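Local atomic coordinates of Non-structural protein 2 (PDB entry 2GU0), a protein that probably binds single-stranded RNA, hydrolyses nucleoside triphosphates and unwinds RNA helices as a homooctamer, supporting viroplasm formation and the replication and packaging of the rotavirus genome. Residues Leu231-Asp239 with Phe279-Tyr287. Residues are numbered along the deposited sequence; the frame is centred on the assembly and turned at random.
Sequences LMSHAERLD and FEVAKTSLY
Phe279 enters the side of helix 231-243 as a knob, its ring held among Met232, Ala235, Glu236 and Asp239. With CG anti to the backbone N (chi1 -171°), the ring reaches across from the start of helix 279-282. Met232 arrives at the ring edge, near its plane, with CE 3.6 Å from Phe279 CE2, while its sulfur SD lies oblique to the ring, 5.3 Å from the Phe279 centroid, in a Met-aromatic contact. Bends at chi2 and chi3 curl the chain of Met232 back, and its SD rests 3.8 Å from Leu286 CD1. Leu286 CD1 also lies 3.6 Å from Ala235 CB, which in turn meets the edge of the Phe279 ring in its plane. Glu236 crosses the ring at about a right angle, its methylene CG close to Phe279 CZ; Asp239 comes in obliquely, OD2 3.5 Å from Phe279 CB, with the carboxylate plane turned 83° from the ring. Lys283 CB lies over one ring face, toward its rim, and the outer part of the lysine chain runs beside Met232 CE. In the C-terminal, HIT-like part of the protein, the contact joins helix 231-243, whose residues up to 238 fall in the predicted RNA-binding region, to two short helical segments. Ile307 of a second subunit touches Leu231 and Met232, while helix 264-275 packs against Leu238 and Asp239 and strand 213-216 receives Leu231.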
ATOM      1  N   LEU A 231      27.325  24.955 -29.057  1.00 47.72           N
ATOM      2  CA  LEU A 231      28.677  24.981 -29.583  1.00 48.79           C
ATOM      3  C   LEU A 231      29.442  26.235 -29.131  1.00 49.74           C
ATOM      4  O   LEU A 231      30.605  26.137 -28.741  1.00 49.80           O
ATOM      5  CB  LEU A 231      28.621  24.868 -31.112  1.00 46.50           C
ATOM      6  CG  LEU A 231      29.873  24.382 -31.842  1.00 45.56           C
ATOM      7  CD1 LEU A 231      30.528  23.236 -31.085  1.00 45.66           C
ATOM      8  CD2 LEU A 231      29.484  23.947 -33.239  1.00 44.12           C
ATOM      9  N   MET A 232      28.793  27.399 -29.170  1.00 51.39           N
ATOM     10  CA  MET A 232      29.435  28.642 -28.734  1.00 53.50           C
ATOM     11  C   MET A 232      29.929  28.516 -27.293  1.00 54.24           C
ATOM     12  O   MET A 232      31.128  28.573 -27.030  1.00 54.90           O
ATOM     13  CB  MET A 232      28.462  29.820 -28.823  1.00 54.70           C
ATOM     14  CG  MET A 232      28.385  30.476 -30.192  1.00 58.22           C
ATOM     15  SD  MET A 232      29.935  31.251 -30.706  1.00 60.39           S
ATOM     16  CE  MET A 232      29.863  32.725 -29.712  1.00 61.10           C
ATOM     17  N   SER A 233      28.989  28.346 -26.368  1.00 53.92           N
ATOM     18  CA  SER A 233      29.286  28.199 -24.946  1.00 53.33           C
ATOM     19  C   SER A 233      30.544  27.398 -24.659  1.00 53.04           C
ATOM     20  O   SER A 233      31.448  27.872 -23.982  1.00 52.98           O
ATOM     21  CB  SER A 233      28.110  27.538 -24.246  1.00 52.50           C
ATOM     22  OG  SER A 233      26.933  28.274 -24.495  1.00 55.06           O
ATOM     23  N   HIS A 234      30.585  26.174 -25.158  1.00 53.94           N
ATOM     24  CA  HIS A 234      31.736  25.314 -24.955  1.00 55.56           C
ATOM     25  C   HIS A 234      32.960  25.949 -25.587  1.00 57.13           C
ATOM     26  O   HIS A 234      34.087  25.734 -25.140  1.00 57.55           O
ATOM     27  CB  HIS A 234      31.474  23.949 -25.583  1.00 54.71           C
ATOM     28  CG  HIS A 234      30.407  23.169 -24.888  1.00 54.10           C
ATOM     29  ND1 HIS A 234      30.655  22.406 -23.770  1.00 54.27           N
ATOM     30  CD2 HIS A 234      29.079  23.069 -25.128  1.00 54.67           C
ATOM     31  CE1 HIS A 234      29.525  21.867 -23.349  1.00 53.89           C
ATOM     32  NE2 HIS A 234      28.554  22.253 -24.156  1.00 54.65           N
ATOM     33  N   ALA A 235      32.727  26.729 -26.636  1.00 58.65           N
ATOM     34  CA  ALA A 235      33.810  27.401 -27.330  1.00 61.27           C
ATOM     35  C   ALA A 235      34.351  28.510 -26.443  1.00 63.27           C
ATOM     36  O   ALA A 235      35.558  28.702 -26.360  1.00 63.56           O
ATOM     37  CB  ALA A 235      33.316  27.973 -28.647  1.00 60.42           C
ATOM     38  N   GLU A 236      33.454  29.231 -25.776  1.00 66.02           N
ATOM     39  CA  GLU A 236      33.854  30.315 -24.889  1.00 68.94           C
ATOM     40  C   GLU A 236      34.598  29.769 -23.673  1.00 70.52           C
ATOM     41  O   GLU A 236      35.663  30.273 -23.313  1.00 70.14           O
ATOM     42  CB  GLU A 236      32.632  31.101 -24.433  1.00 70.09           C
ATOM     43  CG  GLU A 236      31.713  31.487 -25.570  1.00 74.48           C
ATOM     44  CD  GLU A 236      30.795  32.641 -25.212  1.00 77.46           C
ATOM     45  OE1 GLU A 236      30.261  32.651 -24.080  1.00 78.62           O
ATOM     46  OE2 GLU A 236      30.600  33.533 -26.070  1.00 78.59           O
ATOM     47  N   ARG A 237      34.031  28.743 -23.042  1.00 72.27           N
ATOM     48  CA  ARG A 237      34.648  28.116 -21.879  1.00 74.01           C
ATOM     49  C   ARG A 237      36.092  27.748 -22.177  1.00 74.01           C
ATOM     50  O   ARG A 237      37.000  28.105 -21.429  1.00 75.34           O
ATOM     51  CB  ARG A 237      33.919  26.829 -21.495  1.00 76.65           C
ATOM     52  CG  ARG A 237      32.626  26.975 -20.724  1.00 80.64           C
ATOM     53  CD  ARG A 237      32.055  25.580 -20.502  1.00 84.32           C
ATOM     54  NE  ARG A 237      30.965  25.532 -19.533  1.00 87.09           N
ATOM     55  CZ  ARG A 237      30.427  24.401 -19.088  1.00 88.28           C
ATOM     56  NH1 ARG A 237      30.885  23.235 -19.531  1.00 88.39           N
ATOM     57  NH2 ARG A 237      29.442  24.430 -18.199  1.00 88.30           N
ATOM     58  N   LEU A 238      36.299  27.015 -23.266  1.00 73.17           N
ATOM     59  CA  LEU A 238      37.639  26.587 -23.640  1.00 72.75           C
ATOM     60  C   LEU A 238      38.539  27.790 -23.845  1.00 73.25           C
ATOM     61  O   LEU A 238      39.751  27.698 -23.680  1.00 73.22           O
ATOM     62  CB  LEU A 238      37.599  25.739 -24.915  1.00 72.00           C
ATOM     63  CG  LEU A 238      38.929  25.089 -25.310  1.00 72.45           C
ATOM     64  CD1 LEU A 238      39.456  24.252 -24.154  1.00 71.99           C
ATOM     65  CD2 LEU A 238      38.740  24.225 -26.540  1.00 72.17           C
ATOM     66  N   ASP A 239      37.936  28.922 -24.198  1.00 74.03           N
ATOM     67  CA  ASP A 239      38.681  30.155 -24.422  1.00 74.52           C
ATOM     68  C   ASP A 239      39.149  30.734 -23.096  1.00 74.14           C
ATOM     69  O   ASP A 239      40.340  30.980 -22.911  1.00 74.14           O
ATOM     70  CB  ASP A 239      37.809  31.176 -25.153  1.00 76.25           C
ATOM     71  CG  ASP A 239      38.535  32.483 -25.409  1.00 77.41           C
ATOM     72  OD1 ASP A 239      38.751  33.244 -24.443  1.00 78.18           O
ATOM     73  OD2 ASP A 239      38.896  32.744 -26.577  1.00 78.09           O
ATOM     74  N   PHE A 279      38.729  35.584 -29.703  1.00 73.93           N
ATOM     75  CA  PHE A 279      37.461  34.864 -29.840  1.00 74.14           C
ATOM     76  C   PHE A 279      36.541  35.599 -30.818  1.00 74.24           C
ATOM     77  O   PHE A 279      35.856  34.978 -31.633  1.00 74.94           O
ATOM     78  CB  PHE A 279      36.772  34.743 -28.471  1.00 73.74           C
ATOM     79  CG  PHE A 279      35.562  33.834 -28.464  1.00 73.39           C
ATOM     80  CD1 PHE A 279      35.712  32.452 -28.409  1.00 72.00           C
ATOM     81  CD2 PHE A 279      34.272  34.367 -28.516  1.00 72.98           C
ATOM     82  CE1 PHE A 279      34.599  31.617 -28.405  1.00 71.56           C
ATOM     83  CE2 PHE A 279      33.153  33.537 -28.513  1.00 71.61           C
ATOM     84  CZ  PHE A 279      33.317  32.161 -28.457  1.00 72.17           C
ATOM     85  N   GLU A 280      36.537  36.925 -30.731  1.00 73.55           N
ATOM     86  CA  GLU A 280      35.717  37.754 -31.601  1.00 73.17           C
ATOM     87  C   GLU A 280      35.947  37.426 -33.076  1.00 71.75           C
ATOM     88  O   GLU A 280      35.053  37.604 -33.901  1.00 71.71           O
ATOM     89  CB  GLU A 280      36.035  39.233 -31.351  1.00 75.07           C
ATOM     90  CG  GLU A 280      35.393  40.208 -32.341  1.00 77.65           C
ATOM     91  CD  GLU A 280      33.887  40.312 -32.181  1.00 79.09           C
ATOM     92  OE1 GLU A 280      33.436  40.653 -31.067  1.00 79.68           O
ATOM     93  OE2 GLU A 280      33.157  40.060 -33.167  1.00 80.01           O
ATOM     94  N   VAL A 281      37.141  36.936 -33.398  1.00 70.03           N
ATOM     95  CA  VAL A 281      37.497  36.613 -34.782  1.00 68.03           C
ATOM     96  C   VAL A 281      37.411  35.135 -35.138  1.00 65.61           C
ATOM     97  O   VAL A 281      37.129  34.785 -36.284  1.00 64.67           O
ATOM     98  CB  VAL A 281      38.939  37.079 -35.113  1.00 68.89           C
ATOM     99  CG1 VAL A 281      39.231  36.861 -36.590  1.00 67.10           C
ATOM    100  CG2 VAL A 281      39.119  38.545 -34.733  1.00 69.61           C
ATOM    101  N   ALA A 282      37.661  34.272 -34.161  1.00 63.58           N
ATOM    102  CA  ALA A 282      37.636  32.834 -34.396  1.00 61.95           C
ATOM    103  C   ALA A 282      36.261  32.194 -34.215  1.00 60.10           C
ATOM    104  O   ALA A 282      35.959  31.179 -34.844  1.00 58.33           O
ATOM    105  CB  ALA A 282      38.659  32.150 -33.488  1.00 62.58           C
ATOM    106  N   LYS A 283      35.432  32.794 -33.362  1.00 59.06           N
ATOM    107  CA  LYS A 283      34.094  32.278 -33.094  1.00 57.76           C
ATOM    108  C   LYS A 283      33.323  32.122 -34.394  1.00 57.89           C
ATOM    109  O   LYS A 283      32.281  31.488 -34.431  1.00 59.13           O
ATOM    110  CB  LYS A 283      33.321  33.225 -32.180  1.00 55.88           C
ATOM    111  CG  LYS A 283      32.850  34.480 -32.882  1.00 56.32           C
ATOM    112  CD  LYS A 283      31.703  35.166 -32.143  1.00 56.44           C
ATOM    113  CE  LYS A 283      32.160  35.839 -30.866  1.00 56.80           C
ATOM    114  NZ  LYS A 283      31.005  36.413 -30.131  1.00 57.15           N
ATOM    115  N   THR A 284      33.846  32.708 -35.461  1.00 58.11           N
ATOM    116  CA  THR A 284      33.203  32.654 -36.765  1.00 57.05           C
ATOM    117  C   THR A 284      33.365  31.319 -37.471  1.00 56.32           C
ATOM    118  O   THR A 284      32.396  30.760 -37.979  1.00 55.87           O
ATOM    119  CB  THR A 284      33.751  33.776 -37.678  1.00 56.99           C
ATOM    120  OG1 THR A 284      33.353  35.042 -37.144  1.00 55.98           O
ATOM    121  CG2 THR A 284      33.231  33.634 -39.109  1.00 57.18           C
ATOM    122  N   SER A 285      34.589  30.809 -37.506  1.00 56.59           N
ATOM    123  CA  SER A 285      34.855  29.545 -38.177  1.00 57.35           C
ATOM    124  C   SER A 285      34.108  28.355 -37.575  1.00 56.58           C
ATOM    125  O   SER A 285      34.200  27.245 -38.085  1.00 56.55           O
ATOM    126  CB  SER A 285      36.366  29.276 -38.213  1.00 58.54           C
ATOM    127  OG  SER A 285      36.997  29.673 -37.006  1.00 61.90           O
ATOM    128  N   LEU A 286      33.363  28.597 -36.498  1.00 56.20           N
ATOM    129  CA  LEU A 286      32.587  27.551 -35.831  1.00 55.55           C
ATOM    130  C   LEU A 286      31.379  27.105 -36.648  1.00 57.00           C
ATOM    131  O   LEU A 286      31.023  25.932 -36.651  1.00 57.18           O
ATOM    132  CB  LEU A 286      32.076  28.041 -34.476  1.00 52.98           C
ATOM    133  CG  LEU A 286      33.007  28.084 -33.273  1.00 49.94           C
ATOM    134  CD1 LEU A 286      32.219  28.579 -32.073  1.00 47.15           C
ATOM    135  CD2 LEU A 286      33.578  26.702 -33.008  1.00 48.73           C
ATOM    136  N   TYR A 287      30.744  28.052 -37.326  1.00 58.48           N
ATOM    137  CA  TYR A 287      29.561  27.760 -38.121  1.00 59.74           C
ATOM    138  C   TYR A 287      29.798  28.055 -39.587  1.00 60.23           C
ATOM    139  O   TYR A 287      28.910  27.861 -40.414  1.00 60.49           O
ATOM    140  CB  TYR A 287      28.410  28.614 -37.628  1.00 60.99           C
ATOM    141  CG  TYR A 287      28.783  30.072 -37.596  1.00 62.56           C
ATOM    142  CD1 TYR A 287      28.757  30.844 -38.754  1.00 62.94           C
ATOM    143  CD2 TYR A 287      29.219  30.668 -36.418  1.00 62.66           C
ATOM    144  CE1 TYR A 287      29.160  32.178 -38.737  1.00 63.51           C
ATOM    145  CE2 TYR A 287      29.622  32.001 -36.391  1.00 64.22           C
ATOM    146  CZ  TYR A 287      29.592  32.749 -37.552  1.00 63.41           C
ATOM    147  OH  TYR A 287      30.005  34.061 -37.522  1.00 63.52           O
TER